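Local coordinates for protein glutathione S-transferase (Sphingomonas paucimobilis, PDB 1F2E) that probably conjugates glutathione to electrophilic substrates, as a dimeric glutathione transferase whose thioredoxin-like domain binds the thiol tripeptide beside an all-helical domain, at residues 75-78 with 79-82; 84-88 with 89-93; 107-110 with 111-115; 115-119 with 120-124; 137-140 with 141-145. All blocks are in the same frame, centred on the assembly; numbering follows the deposited sequence.

Interaction 1: 75-78 with 79-82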
# COMPACT_ATOMS: atom_id res chain seq x y z
N ASP A 75 -16.67 -5.10 2.97
CA ASP A 75 -17.58 -4.36 3.83
C ASP A 75 -19.02 -4.31 3.33
O ASP A 75 -19.94 -4.22 4.13
CB ASP A 75 -17.09 -2.92 4.04
CG ASP A 75 -15.78 -2.86 4.82
OD1 ASP A 75 -15.16 -1.78 4.86
OD2 ASP A 75 -15.37 -3.89 5.40
N GLN A 76 -19.20 -4.37 2.02
CA GLN A 76 -20.54 -4.34 1.44
C GLN A 76 -21.40 -5.53 1.87
O GLN A 76 -22.63 -5.46 1.87
CB GLN A 76 -20.47 -4.26 -0.08
CG GLN A 76 -19.81 -2.99 -0.57
CD GLN A 76 -20.28 -1.76 0.20
OE1 GLN A 76 -21.47 -1.41 0.19
NE2 GLN A 76 -19.34 -1.12 0.90
N ASN A 77 -20.75 -6.64 2.22
CA ASN A 77 -21.50 -7.80 2.68
C ASN A 77 -20.90 -8.35 3.96
O ASN A 77 -20.08 -9.27 3.94
CB ASN A 77 -21.56 -8.91 1.62
CG ASN A 77 -22.41 -10.10 2.08
OD1 ASN A 77 -23.09 -10.02 3.11
ND2 ASN A 77 -22.36 -11.19 1.33
N PRO A 78 -21.32 -7.80 5.11
CA PRO A 78 -20.79 -8.28 6.40
C PRO A 78 -21.11 -9.74 6.71
O PRO A 78 -20.43 -10.38 7.52
CB PRO A 78 -21.39 -7.29 7.41
CG PRO A 78 -22.63 -6.79 6.73
CD PRO A 78 -22.21 -6.65 5.29
N ALA A 79 -22.13 -10.29 6.05
CA ALA A 79 -22.50 -11.68 6.25
C ALA A 79 -21.46 -12.64 5.65
O ALA A 79 -21.43 -13.81 6.00
CB ALA A 79 -23.88 -11.95 5.64
N SER A 80 -20.62 -12.13 4.75
CA SER A 80 -19.59 -12.96 4.12
C SER A 80 -18.34 -13.06 5.00
O SER A 80 -17.56 -14.01 4.89
CB SER A 80 -19.20 -12.39 2.76
OG SER A 80 -18.44 -11.20 2.94
N GLY A 81 -18.15 -12.05 5.85
CA GLY A 81 -17.00 -12.02 6.73
C GLY A 81 -15.63 -12.10 6.07
O GLY A 81 -14.76 -12.81 6.55
N LEU A 82 -15.43 -11.36 4.98
CA LEU A 82 -14.14 -11.39 4.28
C LEU A 82 -13.12 -10.38 4.81
O LEU A 82 -12.02 -10.25 4.28
CB LEU A 82 -14.33 -11.17 2.79
CG LEU A 82 -14.81 -12.35 1.95
CD1 LEU A 82 -14.75 -11.95 0.49
CD2 LEU A 82 -13.93 -13.58 2.21
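Two donors of Ser80 converge on the main-chain carbonyl of Asn77, and this double grip holds the turn together. The hydroxyl supplies the shorter bond, Ser80 OG to Asn77 O at 2.7 Å, approaching in the carbonyl plane. The amide of the same residue comes from above that plane, with Ser80 N 3.0 Å from Asn77 O, so the two donors do not compete for one direction. A chi1 of 72° sets the hydroxyl between the backbone N and carbonyl carbon of its own residue, where it can reach back over the turn.

A second main-chain bond follows one residue on: Gly81 N lies 3.3 Å from Pro78 O, again well above the plane of the carbonyl. Gly81 itself adopts a positive phi, which redirects the chain toward Leu82.

The side chain of Asn77 adds a weaker polar contact. With CG anti to the backbone N (chi1 -177°), the amide swings over the start of the turn, and Asn77 OD1 receives a weak bond from Ala79 N at 3.1 Å. Its other end, ND2, is bonded to the carbonyl of Thr21 at the end of helix 12-21.

Van der Waals contacts fill in the rest. Asn77 ND2 passes 3.7 Å from Ser80 CB, and Asn77 OD1 rests 3.3 Å from the Ala79 methyl.

The backbone angles fit two overlapping type I beta turns, Asn77 to Ser80 and Pro78 to Gly81, with a weak Asx turn at their start, in the linker leading from the thioredoxin-like domain of a glutathione transferase to its helical domain.

Interaction 2: 84-88 with 89-93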
# COMPACT_ATOMS: atom_id res chain seq x y z
N PRO A 84 -12.34 -8.23 8.87
CA PRO A 84 -12.90 -7.98 10.20
C PRO A 84 -13.76 -6.71 10.23
O PRO A 84 -13.65 -5.85 9.35
CB PRO A 84 -11.65 -7.89 11.09
CG PRO A 84 -10.49 -7.70 10.13
CD PRO A 84 -10.90 -8.50 8.93
N ALA A 85 -14.61 -6.60 11.24
CA ALA A 85 -15.50 -5.46 11.39
C ALA A 85 -14.76 -4.20 11.83
O ALA A 85 -13.73 -4.27 12.51
CB ALA A 85 -16.59 -5.78 12.38
N GLU A 86 -15.29 -3.04 11.44
CA GLU A 86 -14.71 -1.76 11.81
C GLU A 86 -14.65 -1.68 13.33
O GLU A 86 -15.51 -2.22 14.02
CB GLU A 86 -15.57 -0.62 11.28
CG GLU A 86 -15.32 -0.21 9.83
CD GLU A 86 -14.21 0.84 9.68
OE1 GLU A 86 -14.04 1.36 8.55
OE2 GLU A 86 -13.51 1.13 10.68
N GLY A 87 -13.62 -1.02 13.85
CA GLY A 87 -13.50 -0.89 15.29
C GLY A 87 -12.67 -1.97 15.95
O GLY A 87 -12.24 -1.80 17.08
N SER A 88 -12.44 -3.07 15.25
CA SER A 88 -11.64 -4.14 15.83
C SER A 88 -10.16 -3.99 15.49
O SER A 88 -9.79 -3.52 14.41
CB SER A 88 -12.14 -5.51 15.34
OG SER A 88 -11.94 -5.66 13.95
N LEU A 89 -9.32 -4.38 16.44
CA LEU A 89 -7.88 -4.30 16.26
C LEU A 89 -7.52 -5.15 15.05
O LEU A 89 -6.63 -4.80 14.26
CB LEU A 89 -7.18 -4.84 17.50
CG LEU A 89 -5.74 -4.42 17.82
CD1 LEU A 89 -5.18 -5.43 18.82
CD2 LEU A 89 -4.87 -4.37 16.58
N ASP A 90 -8.22 -6.27 14.91
CA ASP A 90 -7.98 -7.21 13.83
C ASP A 90 -8.10 -6.57 12.45
O ASP A 90 -7.55 -7.07 11.48
CB ASP A 90 -8.94 -8.40 13.94
CG ASP A 90 -8.52 -9.57 13.07
OD1 ASP A 90 -7.32 -9.91 13.08
OD2 ASP A 90 -9.39 -10.16 12.38
N ARG A 91 -8.80 -5.45 12.36
CA ARG A 91 -8.96 -4.77 11.08
C ARG A 91 -7.65 -4.13 10.64
O ARG A 91 -7.34 -4.09 9.44
CB ARG A 91 -10.05 -3.70 11.16
CG ARG A 91 -10.49 -3.18 9.79
CD ARG A 91 -11.71 -2.29 9.91
NE ARG A 91 -12.09 -1.70 8.63
CZ ARG A 91 -12.85 -2.30 7.71
NH1 ARG A 91 -13.33 -3.52 7.92
NH2 ARG A 91 -13.13 -1.66 6.58
N TYR A 92 -6.89 -3.63 11.60
CA TYR A 92 -5.62 -3.01 11.30
C TYR A 92 -4.62 -4.07 10.88
O TYR A 92 -3.78 -3.84 10.01
CB TYR A 92 -5.12 -2.21 12.52
CG TYR A 92 -6.12 -1.16 12.94
CD1 TYR A 92 -7.05 -1.42 13.95
CD2 TYR A 92 -6.20 0.07 12.27
CE1 TYR A 92 -8.04 -0.49 14.27
CE2 TYR A 92 -7.20 1.00 12.58
CZ TYR A 92 -8.11 0.71 13.58
OH TYR A 92 -9.11 1.60 13.89
N ARG A 93 -4.73 -5.26 11.49
CA ARG A 93 -3.84 -6.36 11.11
C ARG A 93 -4.11 -6.64 9.63
O ARG A 93 -3.18 -6.86 8.86
CB ARG A 93 -4.14 -7.63 11.91
CG ARG A 93 -4.02 -7.47 13.41
CD ARG A 93 -4.16 -8.81 14.12
NE ARG A 93 -4.20 -8.63 15.57
CZ ARG A 93 -5.28 -8.79 16.32
NH1 ARG A 93 -6.44 -9.15 15.76
NH2 ARG A 93 -5.22 -8.58 17.63
O HOH W 1 -10.95 0.83 7.55
O HOH W 2 -11.63 0.12 12.54
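Arg91 reaches back along the loop that precedes its helix, and its guanidinium is met on an edge and a face. Near its plane, NH1 makes a weak hydrogen bond to Pro84 O at 2.8 Å. Over one face lies the bent chain of Glu86, its carboxylate stacked with the planes 24° apart. Glu86 OE1 is 3.6 Å from Arg91 NE, a long salt bridge of charges only, since no N-H points at that oxygen. Water 1 supplies the directed link, accepting from Arg91 NE and donating to Glu86 OE1.

With CG anti to the backbone N (chi1 -167°) and the chain extended from there to NE, the arginine reaches the loop, while its own amide bonds to the Ser88 carbonyl, Arg91 N to Ser88 O being 3.0 Å. Nearby, Pro84 CG packs 3.3 Å from Asp90 O.

Further out, Ser88 OG bonds in plane to Ala85 O at 2.7 Å, bracing a type II beta turn from Ala85 to Ser88. Water 2 accepts from Gly87 N and donates to Glu86 OE2 and Tyr92 OH. Arg91 NH2 forms a salt bridge with Asp75, Glu86 also pairs with Arg91 of the second subunit, and Tyr92 OH bonds Asp75 of that subunit. The arrangement is a beta turn leading into the first turn of helix 89-113, set at the dimer interface.

Interaction 3: 107-110 with 111-115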
# COMPACT_ATOMS: atom_id res chain seq x y z
N LYS A 107 5.06 -5.03 -5.75
CA LYS A 107 6.06 -4.18 -6.39
C LYS A 107 7.36 -4.89 -6.75
O LYS A 107 8.05 -4.47 -7.68
CB LYS A 107 6.33 -2.95 -5.51
CG LYS A 107 5.15 -1.99 -5.52
CD LYS A 107 4.76 -1.66 -6.97
CE LYS A 107 3.56 -0.73 -7.07
NZ LYS A 107 3.32 -0.29 -8.48
N ALA A 108 7.69 -5.96 -6.03
CA ALA A 108 8.91 -6.71 -6.31
C ALA A 108 8.87 -7.38 -7.69
O ALA A 108 9.92 -7.67 -8.27
CB ALA A 108 9.14 -7.76 -5.23
N PHE A 109 7.66 -7.61 -8.20
CA PHE A 109 7.43 -8.24 -9.50
C PHE A 109 7.59 -7.31 -10.70
O PHE A 109 8.05 -7.72 -11.76
CB PHE A 109 6.01 -8.82 -9.58
CG PHE A 109 5.81 -10.08 -8.80
CD1 PHE A 109 6.09 -11.32 -9.38
CD2 PHE A 109 5.34 -10.04 -7.50
CE1 PHE A 109 5.89 -12.50 -8.67
CE2 PHE A 109 5.14 -11.22 -6.77
CZ PHE A 109 5.42 -12.45 -7.36
N VAL A 110 7.16 -6.06 -10.53
CA VAL A 110 7.19 -5.08 -11.61
C VAL A 110 8.31 -5.23 -12.64
O VAL A 110 8.04 -5.41 -13.83
CB VAL A 110 7.20 -3.63 -11.03
CG1 VAL A 110 7.38 -2.61 -12.15
CG2 VAL A 110 5.88 -3.37 -10.30
N PRO A 111 9.58 -5.19 -12.20
CA PRO A 111 10.70 -5.33 -13.13
C PRO A 111 10.63 -6.58 -14.01
O PRO A 111 11.09 -6.56 -15.15
CB PRO A 111 11.92 -5.34 -12.21
CG PRO A 111 11.48 -4.52 -11.04
CD PRO A 111 10.06 -5.00 -10.82
N LEU A 112 10.07 -7.66 -13.47
CA LEU A 112 9.95 -8.92 -14.19
C LEU A 112 8.83 -8.90 -15.23
O LEU A 112 8.82 -9.72 -16.14
CB LEU A 112 9.68 -10.07 -13.21
CG LEU A 112 10.73 -10.31 -12.12
CD1 LEU A 112 10.23 -11.40 -11.18
CD2 LEU A 112 12.06 -10.71 -12.77
N PHE A 113 7.90 -7.97 -15.08
CA PHE A 113 6.77 -7.85 -16.00
C PHE A 113 7.03 -6.74 -17.02
O PHE A 113 6.30 -6.61 -18.00
CB PHE A 113 5.49 -7.53 -15.23
CG PHE A 113 5.06 -8.62 -14.28
CD1 PHE A 113 4.22 -8.32 -13.21
CD2 PHE A 113 5.47 -9.93 -14.47
CE1 PHE A 113 3.80 -9.33 -12.33
CE2 PHE A 113 5.06 -10.94 -13.60
CZ PHE A 113 4.23 -10.64 -12.54
N ALA A 114 8.06 -5.94 -16.77
CA ALA A 114 8.40 -4.85 -17.67
C ALA A 114 9.23 -5.39 -18.83
O ALA A 114 10.05 -6.29 -18.65
CB ALA A 114 9.18 -3.76 -16.92
N PRO A 115 9.04 -4.83 -20.03
CA PRO A 115 9.77 -5.25 -21.23
C PRO A 115 11.23 -4.82 -21.27
O PRO A 115 12.14 -5.66 -21.30
CB PRO A 115 8.95 -4.62 -22.35
CG PRO A 115 8.53 -3.31 -21.73
CD PRO A 115 8.09 -3.74 -20.35
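Val110 O is gripped by two successive amides of the following turn. Phe113 N lies 2.9 Å from Val110 O and sits above the carbonyl plane, while Ala114 N adds a weak bond to Val110 O at 3.0 Å. The carbonyl before it is shared similarly: Leu112 N approaches Phe109 O to 2.6 Å, and Phe113 N gives that oxygen a second, weak bond. Three-residue spacings thus mix with four-residue ones. Pro111 is central to this, for its nitrogen has no hydrogen to offer the preceding turn, and the helix kinks there.

The aromatic pair keeps the four-residue spacing. Phe109 and Phe113 both carry CG beside the backbone N (chi1 -75° and -64°), and their side chains consequently point the same way, side by side. Their planes are near parallel, 17° apart, but slid so far that the rings barely overlap, with centroids 5.7 Å apart. The closest side-chain atoms are Phe109 CB and Phe113 CE1, at 3.6 Å. Phe109 O lies over one face of the Phe113 ring.

Trp164 meets both rings edge-to-face, and Phe109 also packs on Val129 of helix 119-141. This is the proline-kinked, fraying C-terminal end of helix 89-113, beside the glutathione cleft: the side chain of Phe113 is about 8 Å from that of Cys10.

Interaction 4: 115-119 with 120-124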
# COMPACT_ATOMS: atom_id res chain seq x y z
N PRO A 115 9.04 -4.83 -20.03
CA PRO A 115 9.77 -5.25 -21.23
C PRO A 115 11.23 -4.82 -21.27
O PRO A 115 12.14 -5.66 -21.30
CB PRO A 115 8.95 -4.62 -22.35
CG PRO A 115 8.53 -3.31 -21.73
CD PRO A 115 8.09 -3.74 -20.35
N ALA A 116 11.45 -3.51 -21.27
CA ALA A 116 12.79 -2.94 -21.34
C ALA A 116 13.74 -3.29 -20.19
O ALA A 116 14.91 -2.91 -20.22
CB ALA A 116 12.69 -1.42 -21.48
N THR A 117 13.26 -4.02 -19.19
CA THR A 117 14.12 -4.36 -18.07
C THR A 117 15.35 -5.15 -18.51
O THR A 117 15.26 -6.04 -19.35
CB THR A 117 13.36 -5.19 -17.02
OG1 THR A 117 12.21 -4.47 -16.58
CG2 THR A 117 14.25 -5.47 -15.82
N SER A 118 16.50 -4.80 -17.93
CA SER A 118 17.76 -5.47 -18.24
C SER A 118 17.84 -6.80 -17.52
O SER A 118 17.04 -7.08 -16.64
CB SER A 118 18.94 -4.61 -17.80
OG SER A 118 19.11 -4.67 -16.40
N ASP A 119 18.82 -7.63 -17.90
CA ASP A 119 18.99 -8.93 -17.28
C ASP A 119 19.36 -8.79 -15.81
O ASP A 119 18.87 -9.54 -14.97
CB ASP A 119 20.10 -9.72 -17.98
CG ASP A 119 19.79 -9.97 -19.44
OD1 ASP A 119 18.75 -10.60 -19.73
OD2 ASP A 119 20.60 -9.54 -20.28
N GLU A 120 20.23 -7.84 -15.52
CA GLU A 120 20.65 -7.60 -14.15
C GLU A 120 19.47 -7.18 -13.30
O GLU A 120 19.28 -7.67 -12.18
CB GLU A 120 21.73 -6.51 -14.09
CG GLU A 120 23.02 -6.86 -14.82
CD GLU A 120 24.10 -5.81 -14.59
OE1 GLU A 120 23.86 -4.63 -14.92
OE2 GLU A 120 25.17 -6.17 -14.06
N ALA A 121 18.67 -6.25 -13.82
CA ALA A 121 17.50 -5.76 -13.09
C ALA A 121 16.53 -6.91 -12.85
O ALA A 121 15.94 -7.02 -11.78
CB ALA A 121 16.83 -4.64 -13.87
N LYS A 122 16.39 -7.78 -13.85
CA LYS A 122 15.51 -8.93 -13.74
C LYS A 122 16.04 -9.89 -12.68
O LYS A 122 15.28 -10.41 -11.88
CB LYS A 122 15.39 -9.66 -15.08
CG LYS A 122 14.40 -9.02 -16.03
CD LYS A 122 14.27 -9.81 -17.32
CE LYS A 122 13.02 -9.40 -18.08
NZ LYS A 122 12.95 -7.92 -18.29
N ALA A 123 17.35 -10.09 -12.68
CA ALA A 123 17.98 -10.98 -11.71
C ALA A 123 17.76 -10.45 -10.30
O ALA A 123 17.51 -11.22 -9.37
CB ALA A 123 19.47 -11.10 -11.99
N ALA A 124 17.84 -9.13 -10.15
CA ALA A 124 17.65 -8.48 -8.86
C ALA A 124 16.20 -8.63 -8.42
O ALA A 124 15.93 -8.91 -7.26
CB ALA A 124 18.02 -6.99 -8.95
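The flat groups here are peptide carbonyls of the loop, and donors from the helix meet them at different elevations. Lys122 NZ stands above the carbonyl plane of Thr117, 50° out of it, bonding Thr117 O at 3.2 Å. The next carbonyl is met closer to its plane, with Lys122 N tilted 25° and 2.9 Å from Ser118 O. One lysine therefore holds two consecutive carbonyls, one with its ammonium and one with its amide. A bend at the last torsion of its chain turns the ammonium back over the loop.

Ser118 contributes in the other direction. Its hydroxyl, set between backbone N and carbonyl carbon (chi1 76°), accepts an almost straight bond from Ala121 N at 3.1 Å. A regular helical bond, Ala123 N to Asp119 O at 2.8 Å, follows.

Beside the lysine chain the methyls meet tightly, Thr117 CG2 being 3.3 Å from Ala121 CB. With that methyl directed at the helix, Thr117 OG1 bonds Pro111 O of the preceding helix, while Lys122 NZ has a further weak bond to Ala114 O. Ser118 is the N-cap of helix 119-141, and the whole forms the capped start of that helix, just after the loop from helix 89-113 in the all-helical domain.

Interaction 5: 137-140 with 141-145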
# COMPACT_ATOMS: atom_id res chain seq x y z
N ASP A 137 6.51 -18.17 2.98
CA ASP A 137 6.37 -19.61 3.15
C ASP A 137 6.53 -20.01 4.62
O ASP A 137 5.72 -20.76 5.17
CB ASP A 137 7.39 -20.35 2.27
CG ASP A 137 7.26 -21.86 2.37
OD1 ASP A 137 8.13 -22.49 3.00
OD2 ASP A 137 6.28 -22.43 1.81
N LYS A 138 7.58 -19.48 5.23
CA LYS A 138 7.89 -19.71 6.64
C LYS A 138 6.71 -19.22 7.48
O LYS A 138 6.30 -19.86 8.45
CB LYS A 138 9.16 -18.92 7.00
CG LYS A 138 9.60 -19.01 8.44
CD LYS A 138 10.82 -18.10 8.65
CE LYS A 138 11.35 -18.17 10.07
NZ LYS A 138 12.51 -17.25 10.27
N GLU A 139 6.17 -18.08 7.08
CA GLU A 139 5.05 -17.47 7.78
C GLU A 139 3.76 -18.29 7.66
O GLU A 139 3.07 -18.53 8.65
CB GLU A 139 4.82 -16.06 7.23
CG GLU A 139 4.05 -15.15 8.14
CD GLU A 139 3.92 -13.74 7.59
OE1 GLU A 139 4.96 -13.16 7.20
OE2 GLU A 139 2.79 -13.21 7.53
N LEU A 140 3.43 -18.73 6.45
CA LEU A 140 2.20 -19.50 6.27
C LEU A 140 2.32 -20.98 6.62
O LEU A 140 1.34 -21.71 6.57
CB LEU A 140 1.67 -19.33 4.84
CG LEU A 140 0.91 -18.02 4.62
CD1 LEU A 140 0.62 -17.81 3.14
CD2 LEU A 140 -0.38 -18.04 5.42
N ALA A 141 3.52 -21.41 6.96
CA ALA A 141 3.72 -22.80 7.35
C ALA A 141 3.16 -22.92 8.77
O ALA A 141 2.73 -24.00 9.19
CB ALA A 141 5.20 -23.17 7.33
N GLY A 142 3.16 -21.80 9.48
CA GLY A 142 2.67 -21.76 10.85
C GLY A 142 1.22 -21.38 11.11
O GLY A 142 0.75 -21.53 12.23
N ARG A 143 0.50 -20.89 10.09
CA ARG A 143 -0.91 -20.52 10.24
C ARG A 143 -1.71 -21.12 9.09
O ARG A 143 -1.16 -21.75 8.19
CB ARG A 143 -1.12 -19.01 10.18
CG ARG A 143 0.01 -18.19 10.72
CD ARG A 143 -0.06 -16.80 10.11
NE ARG A 143 1.10 -16.01 10.48
CZ ARG A 143 1.44 -14.86 9.90
NH1 ARG A 143 0.69 -14.38 8.91
NH2 ARG A 143 2.51 -14.20 10.31
N ASP A 144 -3.02 -20.87 9.10
CA ASP A 144 -3.90 -21.36 8.05
C ASP A 144 -4.14 -20.23 7.05
O ASP A 144 -4.15 -20.44 5.84
CB ASP A 144 -5.26 -21.77 8.63
CG ASP A 144 -5.14 -22.80 9.73
OD1 ASP A 144 -4.55 -23.87 9.49
OD2 ASP A 144 -5.65 -22.54 10.84
N HIS A 145 -4.33 -19.03 7.59
CA HIS A 145 -4.63 -17.85 6.78
C HIS A 145 -3.59 -16.76 6.96
O HIS A 145 -2.96 -16.65 8.00
CB HIS A 145 -6.01 -17.35 7.15
CG HIS A 145 -7.05 -18.43 7.13
ND1 HIS A 145 -7.62 -18.89 5.96
CD2 HIS A 145 -7.56 -19.19 8.12
CE1 HIS A 145 -8.45 -19.88 6.24
NE2 HIS A 145 -8.42 -20.09 7.54
O HOH W 3 3.30 -17.84 11.24
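Glu139 and Arg143 pair across the end of a helix, each with a chain that reaches toward the other. The glutamate carries CG anti to its backbone N (chi1 -160°) and stays extended beyond, which takes the carboxylate off the helix surface toward the loop. Arg143 is modelled with an unusual first torsion, chi1 -32°, away from the staggered value, and then runs extended from CG to NE, so that its guanidinium returns across the glutamate chain. The result is a salt bridge from Glu139 OE2 to Arg143 NH1 at 2.8 Å, weak in its hydrogen-bond geometry. The guanidinium lies implausibly close to the glutamate CG, which leaves its exact placement doubtful, and with it the unusual torsion and the tilt between the two flat groups.

A water steadies the same arginine from the backbone side: it donates to Glu139 O at 2.7 Å and accepts from Arg143 NE at 3.0 Å. That carbonyl also takes a weak bond from Gly142 N at 3.4 Å.

Leu140 is buried, and its CD2 comes 3.8 Å from His145 C, where the chain folds back past it. Leu158, Leu178 and Tyr181 pack against this leucine from the neighbouring helices 153-161 and 176-185.

One turn back, the Ala141 methyl rests 3.3 Å from Asp137 O, while Asp137 OD2 accepts a hydrogen bond from Leu178 N in the first turn of helix 176-185. This is the C-terminal end of helix 119-141 in the helical domain of the transferase, where the last turn passes into the loop toward helix 153-161 and packs on helices 153-161 and 176-185.

Following the chain, the five contacts lie in series, and none nests within or crosses another. Interaction 1 closes the turn after helix 66-75, and interaction 2 the loop into helix 89-113; the two touch through Asp75 and Arg91, tying the end of helix 66-75 to the start of helix 89-113. Interaction 3 ends the latter helix, its nearest atoms about 17 Å from interaction 2 and on the opposite side of the chain's centre. Interaction 4 begins at the shared Pro115 and opens helix 119-141, so these two bracket the reversal between the long helices. Interaction 5 closes helix 119-141, its centre about 30 Å from that of interaction 4.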